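Local coordinates for protein CalS10 (PDB 6UK5) that probably transfers a methyl group from S-adenosylmethionine to an amino pentose during biosynthesis of the antibiotic calicheamicin, at residues W37-R49 and G66-H78. Sequence-based numbering, arbitrary orientation.
Sequences WHDEAADVADRIR and GAHLETFATRFPH. With SAM (S-adenosylmethionine), chain D.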
loop_
_atom_site.group_PDB
_atom_site.type_symbol
_atom_site.label_atom_id
_atom_site.label_comp_id
_atom_site.label_asym_id
_atom_site.label_seq_id
_atom_site.Cartn_x
_atom_site.Cartn_y
_atom_site.Cartn_z
ATOM N N TRP A 37 -12.361 -10.428 15.224
ATOM C CA TRP A 37 -13.751 -10.271 15.637
ATOM C C TRP A 37 -14.263 -11.536 16.309
ATOM O O TRP A 37 -15.124 -11.469 17.194
ATOM C CB TRP A 37 -14.635 -9.938 14.435
ATOM C CG TRP A 37 -14.665 -8.492 14.041
ATOM C CD1 TRP A 37 -15.553 -7.552 14.469
ATOM C CD2 TRP A 37 -13.800 -7.832 13.107
ATOM N NE1 TRP A 37 -15.285 -6.343 13.876
ATOM C CE2 TRP A 37 -14.215 -6.487 13.034
ATOM C CE3 TRP A 37 -12.711 -8.245 12.332
ATOM C CZ2 TRP A 37 -13.579 -5.552 12.219
ATOM C CZ3 TRP A 37 -12.081 -7.313 11.523
ATOM C CH2 TRP A 37 -12.517 -5.984 11.473
ATOM N N HIS A 38 -13.749 -12.697 15.896
ATOM C CA HIS A 38 -14.224 -13.960 16.448
ATOM C C HIS A 38 -13.872 -14.088 17.924
ATOM O O HIS A 38 -14.733 -14.411 18.751
ATOM C CB HIS A 38 -13.636 -15.131 15.663
ATOM C CG HIS A 38 -13.766 -16.445 16.367
ATOM N ND1 HIS A 38 -14.939 -17.168 16.386
ATOM C CD2 HIS A 38 -12.873 -17.156 17.096
ATOM C CE1 HIS A 38 -14.761 -18.274 17.087
ATOM N NE2 HIS A 38 -13.516 -18.291 17.528
ATOM N N ASP A 39 -12.607 -13.848 18.275
ATOM C CA ASP A 39 -12.206 -13.949 19.674
ATOM C C ASP A 39 -12.934 -12.919 20.528
ATOM O O ASP A 39 -13.312 -13.204 21.671
ATOM C CB ASP A 39 -10.693 -13.779 19.803
ATOM C CG ASP A 39 -9.921 -14.938 19.192
ATOM O OD1 ASP A 39 -10.509 -16.029 19.030
ATOM O OD2 ASP A 39 -8.723 -14.755 18.879
ATOM N N GLU A 40 -13.141 -11.715 19.992
ATOM C CA GLU A 40 -13.876 -10.693 20.729
ATOM C C GLU A 40 -15.315 -11.129 20.975
ATOM O O GLU A 40 -15.797 -11.107 22.114
ATOM C CB GLU A 40 -13.826 -9.369 19.968
ATOM C CG GLU A 40 -12.434 -8.745 19.936
ATOM C CD GLU A 40 -12.352 -7.536 19.025
ATOM O OE1 GLU A 40 -13.415 -6.970 18.698
ATOM O OE2 GLU A 40 -11.226 -7.156 18.633
ATOM N N ALA A 41 -16.018 -11.536 19.915
ATOM C CA ALA A 41 -17.399 -11.978 20.077
ATOM C C ALA A 41 -17.485 -13.157 21.038
ATOM O O ALA A 41 -18.397 -13.226 21.871
ATOM C CB ALA A 41 -17.994 -12.349 18.719
ATOM N N ALA A 42 -16.543 -14.097 20.935
ATOM C CA ALA A 42 -16.541 -15.252 21.828
ATOM C C ALA A 42 -16.388 -14.822 23.282
ATOM O O ALA A 42 -17.135 -15.273 24.158
ATOM C CB ALA A 42 -15.421 -16.213 21.431
ATOM N N ASP A 43 -15.412 -13.953 23.560
ATOM C CA ASP A 43 -15.232 -13.455 24.920
ATOM C C ASP A 43 -16.477 -12.719 25.398
ATOM O O ASP A 43 -16.936 -12.923 26.529
ATOM C CB ASP A 43 -14.012 -12.538 24.983
ATOM C CG ASP A 43 -13.816 -11.923 26.353
ATOM O OD1 ASP A 43 -14.349 -12.473 27.339
ATOM O OD2 ASP A 43 -13.138 -10.880 26.442
ATOM N N VAL A 44 -17.038 -11.858 24.547
ATOM C CA VAL A 44 -18.259 -11.146 24.908
ATOM C C VAL A 44 -19.369 -12.139 25.224
ATOM O O VAL A 44 -20.123 -11.967 26.190
ATOM C CB VAL A 44 -18.668 -10.179 23.779
ATOM C CG1 VAL A 44 -20.060 -9.611 24.033
ATOM C CG2 VAL A 44 -17.647 -9.064 23.634
ATOM N N ALA A 45 -19.487 -13.194 24.414
ATOM C CA ALA A 45 -20.532 -14.187 24.639
ATOM C C ALA A 45 -20.356 -14.886 25.981
ATOM O O ALA A 45 -21.331 -15.107 26.708
ATOM C CB ALA A 45 -20.531 -15.205 23.499
ATOM N N ASP A 46 -19.117 -15.240 26.332
ATOM C CA ASP A 46 -18.873 -15.882 27.619
ATOM C C ASP A 46 -19.339 -15.007 28.777
ATOM O O ASP A 46 -19.922 -15.506 29.747
ATOM C CB ASP A 46 -17.389 -16.215 27.771
ATOM C CG ASP A 46 -16.941 -17.326 26.844
ATOM O OD1 ASP A 46 -17.811 -17.981 26.232
ATOM O OD2 ASP A 46 -15.718 -17.550 26.732
ATOM N N ARG A 47 -19.085 -13.698 28.699
ATOM C CA ARG A 47 -19.436 -12.810 29.803
ATOM C C ARG A 47 -20.940 -12.601 29.891
ATOM O O ARG A 47 -21.496 -12.510 30.992
ATOM C CB ARG A 47 -18.726 -11.470 29.638
ATOM C CG ARG A 47 -17.256 -11.500 29.996
ATOM C CD ARG A 47 -16.587 -10.187 29.640
ATOM N NE ARG A 47 -15.213 -10.398 29.195
ATOM C CZ ARG A 47 -14.138 -10.313 29.973
ATOM N NH1 ARG A 47 -14.252 -10.006 31.261
ATOM N NH2 ARG A 47 -12.938 -10.534 29.455
ATOM N N ILE A 48 -21.614 -12.508 28.744
ATOM C CA ILE A 48 -23.071 -12.443 28.752
ATOM C C ILE A 48 -23.636 -13.651 29.486
ATOM O O ILE A 48 -24.584 -13.535 30.272
ATOM C CB ILE A 48 -23.615 -12.341 27.316
ATOM C CG1 ILE A 48 -23.196 -11.009 26.692
ATOM C CG2 ILE A 48 -25.130 -12.467 27.319
ATOM C CD1 ILE A 48 -23.298 -10.978 25.183
ATOM N N ARG A 49 -23.061 -14.831 29.240
ATOM C CA ARG A 49 -23.516 -16.032 29.928
ATOM C C ARG A 49 -23.225 -15.958 31.420
ATOM O O ARG A 49 -24.003 -16.474 32.232
ATOM C CB ARG A 49 -22.838 -17.260 29.321
ATOM C CG ARG A 49 -23.203 -17.513 27.870
ATOM C CD ARG A 49 -24.666 -17.862 27.738
ATOM N NE ARG A 49 -25.021 -18.265 26.384
ATOM C CZ ARG A 49 -26.233 -18.673 26.028
ATOM N NH1 ARG A 49 -27.208 -18.732 26.925
ATOM N NH2 ARG A 49 -26.472 -19.021 24.774
ATOM N N GLY A 66 -21.313 -6.849 10.359
ATOM C CA GLY A 66 -21.808 -8.022 11.049
ATOM C C GLY A 66 -20.745 -9.030 11.417
ATOM O O GLY A 66 -21.072 -10.183 11.703
ATOM N N ALA A 67 -19.473 -8.627 11.414
ATOM C CA ALA A 67 -18.398 -9.566 11.717
ATOM C C ALA A 67 -18.562 -10.163 13.110
ATOM O O ALA A 67 -18.446 -11.380 13.295
ATOM C CB ALA A 67 -17.048 -8.864 11.584
ATOM N N HIS A 68 -18.827 -9.319 14.110
ATOM C CA HIS A 68 -19.133 -9.835 15.442
ATOM C C HIS A 68 -20.351 -10.747 15.400
ATOM O O HIS A 68 -20.339 -11.850 15.960
ATOM C CB HIS A 68 -19.360 -8.679 16.422
ATOM C CG HIS A 68 -18.097 -8.073 16.950
ATOM N ND1 HIS A 68 -17.830 -6.723 16.877
ATOM C CD2 HIS A 68 -17.043 -8.630 17.594
ATOM C CE1 HIS A 68 -16.655 -6.478 17.428
ATOM N NE2 HIS A 68 -16.157 -7.618 17.873
ATOM N N LEU A 69 -21.420 -10.295 14.740
ATOM C CA LEU A 69 -22.658 -11.065 14.716
ATOM C C LEU A 69 -22.450 -12.463 14.149
ATOM O O LEU A 69 -23.128 -13.408 14.570
ATOM C CB LEU A 69 -23.712 -10.328 13.890
ATOM C CG LEU A 69 -24.447 -9.194 14.595
ATOM C CD1 LEU A 69 -25.144 -8.300 13.588
ATOM C CD2 LEU A 69 -25.431 -9.764 15.584
ATOM N N GLU A 70 -21.526 -12.616 13.199
ATOM C CA GLU A 70 -21.266 -13.935 12.634
ATOM C C GLU A 70 -20.941 -14.955 13.717
ATOM O O GLU A 70 -21.438 -16.086 13.684
ATOM C CB GLU A 70 -20.119 -13.857 11.625
ATOM C CG GLU A 70 -19.837 -15.178 10.929
ATOM C CD GLU A 70 -18.982 -15.022 9.691
ATOM O OE1 GLU A 70 -17.742 -15.020 9.824
ATOM O OE2 GLU A 70 -19.549 -14.896 8.585
ATOM N N THR A 71 -20.110 -14.574 14.688
ATOM C CA THR A 71 -19.758 -15.499 15.758
ATOM C C THR A 71 -20.823 -15.534 16.849
ATOM O O THR A 71 -21.003 -16.572 17.494
ATOM C CB THR A 71 -18.395 -15.131 16.344
ATOM O OG1 THR A 71 -17.392 -15.255 15.329
ATOM C CG2 THR A 71 -18.041 -16.063 17.494
ATOM N N PHE A 72 -21.524 -14.421 17.083
ATOM C CA PHE A 72 -22.606 -14.435 18.062
ATOM C C PHE A 72 -23.689 -15.432 17.667
ATOM O O PHE A 72 -24.292 -16.081 18.531
ATOM C CB PHE A 72 -23.206 -13.035 18.217
ATOM C CG PHE A 72 -22.406 -12.116 19.107
ATOM C CD1 PHE A 72 -22.121 -10.820 18.708
ATOM C CD2 PHE A 72 -21.957 -12.542 20.349
ATOM C CE1 PHE A 72 -21.394 -9.971 19.525
ATOM C CE2 PHE A 72 -21.229 -11.698 21.167
ATOM C CZ PHE A 72 -20.949 -10.411 20.755
ATOM N N ALA A 73 -23.955 -15.564 16.361
ATOM C CA ALA A 73 -25.011 -16.466 15.910
ATOM C C ALA A 73 -24.707 -17.914 16.269
ATOM O O ALA A 73 -25.624 -18.686 16.573
ATOM C CB ALA A 73 -25.212 -16.328 14.398
ATOM N N THR A 74 -23.429 -18.301 16.247
ATOM C CA THR A 74 -23.035 -19.643 16.658
ATOM C C THR A 74 -23.197 -19.867 18.156
ATOM O O THR A 74 -23.092 -21.011 18.609
ATOM C CB THR A 74 -21.576 -19.916 16.280
ATOM O OG1 THR A 74 -20.709 -19.302 17.243
ATOM C CG2 THR A 74 -21.258 -19.362 14.893
ATOM N N ARG A 75 -23.453 -18.809 18.926
ATOM C CA ARG A 75 -23.476 -18.873 20.379
ATOM C C ARG A 75 -24.835 -18.551 20.987
ATOM O O ARG A 75 -25.089 -18.958 22.125
ATOM C CB ARG A 75 -22.422 -17.911 20.955
ATOM C CG ARG A 75 -20.996 -18.227 20.495
ATOM C CD ARG A 75 -20.440 -19.496 21.128
ATOM N NE ARG A 75 -20.535 -19.466 22.585
ATOM C CZ ARG A 75 -19.620 -18.921 23.383
ATOM N NH1 ARG A 75 -18.528 -18.361 22.874
ATOM N NH2 ARG A 75 -19.793 -18.936 24.694
ATOM N N PHE A 76 -25.706 -17.838 20.273
ATOM C CA PHE A 76 -27.033 -17.484 20.756
ATOM C C PHE A 76 -28.088 -17.916 19.743
ATOM O O PHE A 76 -27.902 -17.727 18.534
ATOM C CB PHE A 76 -27.141 -15.974 21.018
ATOM C CG PHE A 76 -26.187 -15.471 22.069
ATOM C CD1 PHE A 76 -25.029 -14.798 21.718
ATOM C CD2 PHE A 76 -26.449 -15.684 23.413
ATOM C CE1 PHE A 76 -24.159 -14.343 22.690
ATOM C CE2 PHE A 76 -25.579 -15.229 24.383
ATOM C CZ PHE A 76 -24.436 -14.561 24.022
ATOM N N PRO A 77 -29.208 -18.507 20.204
ATOM C CA PRO A 77 -30.250 -18.952 19.268
ATOM C C PRO A 77 -30.716 -17.869 18.308
ATOM O O PRO A 77 -30.662 -18.055 17.089
ATOM C CB PRO A 77 -31.392 -19.391 20.196
ATOM C CG PRO A 77 -30.732 -19.721 21.483
ATOM C CD PRO A 77 -29.576 -18.777 21.607
ATOM N N HIS A 78 -31.167 -16.737 18.841
ATOM C CA HIS A 78 -31.678 -15.635 18.036
ATOM C C HIS A 78 -30.738 -14.447 18.155
ATOM O O HIS A 78 -30.330 -14.071 19.260
ATOM C CB HIS A 78 -33.098 -15.243 18.449
ATOM C CG HIS A 78 -33.719 -14.215 17.554
ATOM N ND1 HIS A 78 -34.721 -13.367 17.976
ATOM C CD2 HIS A 78 -33.439 -13.859 16.277
ATOM C CE1 HIS A 78 -35.059 -12.562 16.985
ATOM N NE2 HIS A 78 -34.292 -12.835 15.945
HETATM N N SAM D . -19.518 -3.742 15.340
HETATM C CA SAM D . -18.854 -3.166 14.214
HETATM C C SAM D . -17.515 -3.896 13.884
HETATM O O SAM D . -16.733 -4.156 14.832
HETATM O OXT SAM D . -17.321 -4.161 12.681
HETATM C CB SAM D . -18.589 -1.677 14.470
HETATM C CG SAM D . -18.374 -1.004 13.124
HETATM S SD SAM D . -17.526 0.546 13.498
HETATM C CE SAM D . -16.780 0.903 11.915
HETATM C "C5'" SAM D . -18.811 1.853 13.576
HETATM C "C4'" SAM D . -20.176 1.581 12.931
HETATM O "O4'" SAM D . -21.166 2.387 13.593
HETATM C "C3'" SAM D . -20.256 1.923 11.441
HETATM O "O3'" SAM D . -20.384 0.741 10.656
HETATM C "C2'" SAM D . -21.516 2.802 11.307
HETATM O "O2'" SAM D . -22.369 2.351 10.262
HETATM C "C1'" SAM D . -22.193 2.663 12.671
HETATM N N9 SAM D . -22.899 3.855 13.122
HETATM C C8 SAM D . -22.380 5.108 13.328
HETATM N N7 SAM D . -23.238 5.969 13.815
HETATM C C5 SAM D . -24.404 5.234 13.947
HETATM C C6 SAM D . -25.685 5.560 14.432
HETATM N N6 SAM D . -26.034 6.782 14.846
HETATM N N1 SAM D . -26.613 4.580 14.467
HETATM C C2 SAM D . -26.277 3.361 14.034
HETATM N N3 SAM D . -25.110 2.939 13.545
HETATM C C4 SAM D . -24.211 3.928 13.528
#
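Asp-46 OD1 accepts from Arg-75 NH2 at 2.7 Å; the N-H points almost straight at it (173°) in the guanidinium plane and comes in nearly head-on to the C-O bond, the carboxylate and guanidinium planes being well out of parallel. Arg-75 follows helix 67-73, which packs on helix 37-51 in the Rossmann-like methyltransferase fold, and the salt bridge ties this connection to helix 37-51; the segment axes approach to 8.2 Å and cross at -52°. Bends at chi2 and chi3 fold the Arg-75 chain back, laying one face of its guanidinium over Ala-45 CB. Nearby, Arg-49 NH2 donates to Arg-75 O in the carbonyl plane, while Phe-76 CE2 lies over one face of the Arg-49 guanidinium, toward its rim, the two planes 21° apart. Between the helices, Ala-41 CB sits over the centre of the Phe-72 ring, 4.0 Å from its centroid, and Val-44 CG1 meets that ring at its edge.

At the cofactor end, Trp-37 NE1 donates to the carboxylate oxygen SAM O at 2.8 Å. Ala-67 CB covers one face of the indole; the Trp-37 edge points at the face of His-68 in a T-shaped pair, CD1 lying 3.3 Å above the imidazole plane. His-68 NE2 donates to Glu-40 OE1 at 2.9 Å, on its anti side and somewhat out of the carboxylate plane; Glu-40 OE2 is salt-bridged to Lys-35. A leucine in place of His-68 would probably leave Glu-40 OE1 without this donor and the indole edge without its flat partner, setting Trp-37 less firmly. Farther out, His-38 ND1 and Thr-71 OG1 share a longer hydrogen bond of 3.3 Å, the hydroxyl near the imidazole plane at its edge.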